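Local coordinates for ABC-type amino acid transport system, periplasmic component (Caldanaerobacter subterraneus subsp. tengcongensis MB4, PDB 4YMX), which binds arginine as the periplasmic substrate-binding component of an amino acid ABC transporter, at residues 127-138 / 205-216. Numbering follows the deposited sequence. Where two conformers were deposited one is given.
Sequences RQVVVVKNDSPI and KDMKILYMDEIN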
loop_
_atom_site.group_PDB
_atom_site.type_symbol
_atom_site.label_atom_id
_atom_site.label_comp_id
_atom_site.label_asym_id
_atom_site.label_seq_id
_atom_site.Cartn_x
_atom_site.Cartn_y
_atom_site.Cartn_z
ATOM N N ARG A 127 4.943 -4.783 -7.057
ATOM C CA ARG A 127 6.196 -5.520 -6.982
ATOM C C ARG A 127 6.965 -5.098 -5.731
ATOM O O ARG A 127 7.091 -3.909 -5.451
ATOM C CB ARG A 127 7.043 -5.226 -8.224
ATOM C CG ARG A 127 8.409 -5.907 -8.246
ATOM C CD ARG A 127 9.341 -5.254 -9.265
ATOM N NE ARG A 127 8.777 -5.245 -10.613
ATOM C CZ ARG A 127 8.879 -6.255 -11.472
ATOM N NH1 ARG A 127 9.520 -7.364 -11.125
ATOM N NH2 ARG A 127 8.339 -6.160 -12.679
ATOM N N GLN A 128 7.474 -6.075 -4.983
ATOM C CA GLN A 128 8.343 -5.799 -3.838
ATOM C C GLN A 128 9.749 -5.487 -4.313
ATOM O O GLN A 128 10.275 -6.151 -5.216
ATOM C CB GLN A 128 8.405 -7.013 -2.902
ATOM C CG GLN A 128 7.066 -7.414 -2.335
ATOM C CD GLN A 128 6.436 -6.309 -1.525
ATOM O OE1 GLN A 128 7.064 -5.754 -0.620
ATOM N NE2 GLN A 128 5.191 -5.971 -1.850
ATOM N N VAL A 129 10.360 -4.484 -3.693
ATOM C CA VAL A 129 11.754 -4.169 -3.948
ATOM C C VAL A 129 12.476 -3.916 -2.630
ATOM O O VAL A 129 11.870 -3.874 -1.563
ATOM C CB VAL A 129 11.927 -2.933 -4.855
ATOM C CG1 VAL A 129 11.156 -3.100 -6.167
ATOM C CG2 VAL A 129 11.523 -1.652 -4.131
ATOM N N VAL A 130 13.786 -3.751 -2.719
ATOM C CA VAL A 130 14.603 -3.411 -1.568
ATOM C C VAL A 130 15.145 -1.992 -1.755
ATOM O O VAL A 130 15.558 -1.614 -2.852
ATOM C CB VAL A 130 15.750 -4.420 -1.412
ATOM C CG1 VAL A 130 16.716 -3.969 -0.320
ATOM C CG2 VAL A 130 15.190 -5.811 -1.098
ATOM N N VAL A 131 15.096 -1.189 -0.698
ATOM C CA VAL A 131 15.687 0.142 -0.715
ATOM C C VAL A 131 16.899 0.165 0.214
ATOM O O VAL A 131 16.837 -0.337 1.339
ATOM C CB VAL A 131 14.681 1.228 -0.251
ATOM C CG1 VAL A 131 15.322 2.613 -0.326
ATOM C CG2 VAL A 131 13.411 1.189 -1.093
ATOM N N VAL A 132 18.005 0.729 -0.266
ATOM C CA VAL A 132 19.233 0.871 0.521
ATOM C C VAL A 132 19.813 2.258 0.271
ATOM O O VAL A 132 19.379 2.954 -0.647
ATOM C CB VAL A 132 20.292 -0.204 0.145
ATOM C CG1 VAL A 132 19.769 -1.605 0.444
ATOM C CG2 VAL A 132 20.709 -0.071 -1.317
ATOM N N LYS A 133 20.797 2.661 1.072
ATOM C CA LYS A 133 21.523 3.895 0.787
ATOM C C LYS A 133 22.417 3.703 -0.435
ATOM O O LYS A 133 22.796 2.569 -0.764
ATOM C CB LYS A 133 22.390 4.310 1.972
ATOM C CG LYS A 133 21.625 4.719 3.215
ATOM C CD LYS A 133 20.966 6.070 3.016
ATOM C CE LYS A 133 20.876 6.853 4.312
ATOM N NZ LYS A 133 22.183 7.375 4.787
ATOM N N ASN A 134 22.761 4.806 -1.094
ATOM C CA ASN A 134 23.587 4.737 -2.294
ATOM C C ASN A 134 24.931 4.044 -2.082
ATOM O O ASN A 134 25.431 3.360 -2.981
ATOM C CB ASN A 134 23.797 6.131 -2.892
ATOM C CG ASN A 134 22.567 6.639 -3.620
ATOM O OD1 ASN A 134 21.704 5.855 -4.019
ATOM N ND2 ASN A 134 22.478 7.953 -3.792
ATOM N N ASP A 135 25.494 4.189 -0.885
ATOM C CA ASP A 135 26.792 3.593 -0.584
ATOM C C ASP A 135 26.682 2.298 0.207
ATOM O O ASP A 135 27.623 1.886 0.886
ATOM C CB ASP A 135 27.701 4.584 0.151
ATOM C CG ASP A 135 27.203 4.925 1.542
ATOM O OD1 ASP A 135 26.027 4.650 1.859
ATOM O OD2 ASP A 135 27.997 5.490 2.329
ATOM N N SER A 136 25.531 1.646 0.119
ATOM C CA SER A 136 25.307 0.411 0.857
ATOM C C SER A 136 26.218 -0.702 0.358
ATOM O O SER A 136 26.469 -0.810 -0.840
ATOM C CB SER A 136 23.862 -0.027 0.671
ATOM O OG SER A 136 23.628 -1.310 1.231
ATOM N N PRO A 137 26.670 -1.568 1.270
ATOM C CA PRO A 137 27.404 -2.770 0.858
ATOM C C PRO A 137 26.497 -3.874 0.314
ATOM O O PRO A 137 26.983 -4.914 -0.136
ATOM C CB PRO A 137 28.065 -3.226 2.155
ATOM C CG PRO A 137 27.104 -2.774 3.228
ATOM C CD PRO A 137 26.555 -1.452 2.738
ATOM N N ILE A 138 25.185 -3.656 0.344
ATOM C CA ILE A 138 24.247 -4.651 -0.175
ATOM C C ILE A 138 24.041 -4.481 -1.677
ATOM O O ILE A 138 23.672 -3.397 -2.122
ATOM C CB ILE A 138 22.890 -4.499 0.529
ATOM C CG1 ILE A 138 23.038 -4.832 2.011
ATOM C CG2 ILE A 138 21.824 -5.368 -0.149
ATOM C CD1 ILE A 138 21.833 -4.435 2.846
ATOM N N LYS A 205 17.116 11.516 -1.707
ATOM C CA LYS A 205 18.012 11.471 -2.853
ATOM C C LYS A 205 19.247 10.594 -2.658
ATOM O O LYS A 205 19.928 10.265 -3.632
ATOM C CB LYS A 205 18.403 12.899 -3.250
ATOM C CG LYS A 205 17.219 13.708 -3.764
ATOM C CD LYS A 205 17.539 15.191 -3.885
ATOM C CE LYS A 205 16.417 15.931 -4.596
ATOM N NZ LYS A 205 15.082 15.628 -4.007
ATOM N N ASP A 206 19.531 10.203 -1.423
ATOM C CA ASP A 206 20.687 9.356 -1.157
ATOM C C ASP A 206 20.311 7.878 -1.026
ATOM O O ASP A 206 21.085 7.071 -0.504
ATOM C CB ASP A 206 21.442 9.862 0.070
ATOM C CG ASP A 206 22.168 11.158 -0.205
ATOM O OD1 ASP A 206 22.817 11.252 -1.272
ATOM O OD2 ASP A 206 22.064 12.088 0.621
ATOM N N MET A 207 19.123 7.524 -1.512
ATOM C CA MET A 207 18.697 6.129 -1.531
ATOM C C MET A 207 18.510 5.612 -2.958
ATOM O O MET A 207 18.297 6.383 -3.900
ATOM C CB MET A 207 17.392 5.967 -0.744
ATOM C CG MET A 207 17.540 6.247 0.743
ATOM S SD MET A 207 15.941 6.161 1.553
ATOM C CE MET A 207 16.359 6.689 3.214
ATOM N N LYS A 208 18.571 4.291 -3.099
ATOM C CA LYS A 208 18.359 3.631 -4.381
ATOM C C LYS A 208 17.530 2.368 -4.206
ATOM O O LYS A 208 17.479 1.784 -3.119
ATOM C CB LYS A 208 19.692 3.304 -5.068
ATOM C CG LYS A 208 20.534 2.300 -4.319
ATOM C CD LYS A 208 21.871 2.079 -5.001
ATOM C CE LYS A 208 22.715 1.145 -4.156
ATOM N NZ LYS A 208 24.036 0.910 -4.808
ATOM N N ILE A 209 16.883 1.954 -5.287
ATOM C CA ILE A 209 16.085 0.743 -5.301
ATOM C C ILE A 209 16.921 -0.389 -5.887
ATOM O O ILE A 209 17.567 -0.219 -6.925
ATOM C CB ILE A 209 14.838 0.950 -6.162
ATOM C CG1 ILE A 209 13.967 2.039 -5.538
ATOM C CG2 ILE A 209 14.058 -0.349 -6.316
ATOM C CD1 ILE A 209 12.794 2.487 -6.410
ATOM N N LEU A 210 16.917 -1.530 -5.207
ATOM C CA LEU A 210 17.475 -2.758 -5.753
ATOM C C LEU A 210 16.332 -3.688 -6.147
ATOM O O LEU A 210 15.496 -4.073 -5.312
ATOM C CB LEU A 210 18.409 -3.441 -4.753
ATOM C CG LEU A 210 19.587 -2.574 -4.314
ATOM C CD1 LEU A 210 20.452 -3.292 -3.290
ATOM C CD2 LEU A 210 20.414 -2.137 -5.515
ATOM N N TYR A 211 16.284 -4.020 -7.433
ATOM C CA TYR A 211 15.291 -4.949 -7.965
ATOM C C TYR A 211 15.800 -6.376 -7.833
ATOM O O TYR A 211 16.518 -6.876 -8.702
ATOM C CB TYR A 211 14.971 -4.608 -9.429
ATOM C CG TYR A 211 14.272 -3.274 -9.543
ATOM C CD1 TYR A 211 12.894 -3.186 -9.434
ATOM C CD2 TYR A 211 14.988 -2.098 -9.713
ATOM C CE1 TYR A 211 12.244 -1.967 -9.508
ATOM C CE2 TYR A 211 14.346 -0.865 -9.779
ATOM C CZ TYR A 211 12.970 -0.813 -9.680
ATOM O OH TYR A 211 12.336 0.406 -9.742
ATOM N N MET A 212 15.444 -7.032 -6.738
ATOM C CA MET A 212 15.887 -8.404 -6.498
ATOM C C MET A 212 14.756 -9.364 -6.799
ATOM O O MET A 212 13.678 -9.237 -6.221
ATOM C CB MET A 212 16.302 -8.562 -5.042
ATOM C CG MET A 212 17.334 -7.556 -4.586
ATOM S SD MET A 212 17.825 -7.911 -2.903
ATOM C CE MET A 212 19.080 -6.672 -2.635
ATOM N N ASP A 213 14.999 -10.326 -7.686
ATOM C CA ASP A 213 13.978 -11.302 -8.050
ATOM C C ASP A 213 13.362 -11.949 -6.813
ATOM O O ASP A 213 12.139 -12.030 -6.666
ATOM C CB ASP A 213 14.574 -12.404 -8.934
ATOM C CG ASP A 213 14.792 -11.963 -10.374
ATOM O OD1 ASP A 213 14.415 -10.824 -10.731
ATOM O OD2 ASP A 213 15.325 -12.781 -11.159
ATOM N N GLU A 214 14.213 -12.378 -5.898
ATOM C CA GLU A 214 13.760 -13.259 -4.837
ATOM C C GLU A 214 12.929 -12.582 -3.747
ATOM O O GLU A 214 12.180 -13.251 -3.039
ATOM C CB GLU A 214 14.947 -14.005 -4.233
ATOM C CG GLU A 214 15.549 -15.031 -5.188
ATOM C CD GLU A 214 16.805 -15.659 -4.636
ATOM O OE1 GLU A 214 17.885 -15.106 -4.908
ATOM O OE2 GLU A 214 16.706 -16.700 -3.935
ATOM N N ILE A 215 13.031 -11.263 -3.618
ATOM C CA ILE A 215 12.251 -10.583 -2.594
ATOM C C ILE A 215 10.787 -10.478 -3.009
ATOM O O ILE A 215 9.915 -10.270 -2.173
ATOM C CB ILE A 215 12.827 -9.185 -2.254
ATOM C CG1 ILE A 215 12.314 -8.697 -0.894
ATOM C CG2 ILE A 215 12.474 -8.176 -3.337
ATOM C CD1 ILE A 215 12.903 -9.442 0.293
ATOM N N ASN A 216 10.522 -10.651 -4.299
ATOM C CA ASN A 216 9.168 -10.500 -4.827
ATOM C C ASN A 216 8.364 -11.808 -4.837
ATOM O O ASN A 216 7.301 -11.890 -5.461
ATOM C CB ASN A 216 9.227 -9.884 -6.230
ATOM C CG ASN A 216 7.891 -9.323 -6.684
ATOM O OD1 ASN A 216 7.167 -8.693 -5.905
ATOM N ND2 ASN A 216 7.542 -9.580 -7.949
HETATM O O HOH W 1 12.384 -6.673 -6.774
HETATM O O HOH W 2 24.818 3.653 -5.708
HETATM O O HOH W 3 24.965 -1.147 -3.033
#
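V130 and L210 form a hydrogen-bonded antiparallel pair where strand 207-210 edges the mixed sheet of one lobe of this family 3 solute-binding fold. L210 N gives V130 O a nearly straight bond of 2.7 Å. V132 and K208 repeat the pairing; V131 and I209 form the non-hydrogen-bonded pair between. On the V130, V132 and L210 face, L210 CD1 packs on V132 CG2 (3.8 Å) and I138 CG2. M212 lays SD against V130 CG2 and CE against I138 CG2. On the V131 and I209 face, V129 and I209 meet through their CG2 methyls at 3.6 Å. V129 CG1 touches CE1 of Y211, and I209 CG2 sits over one face of that ring, nearer its periphery than its centre. Helix 194-201 covers this side. Beyond the strand, the N216 side chain bonds the backbone of Q128. A chi1 of -163° carries its amide there. The Q128 side chain turns away; its OE1 bonds S157 OG, and it lies about 5 Å from the bound arginine. With an alanine replacing N216, Q128 N would probably lose this acceptor and R127 CG the amide beside it. Q128 N meets N216 OD1 at 2.8 Å, 49° off the amide plane.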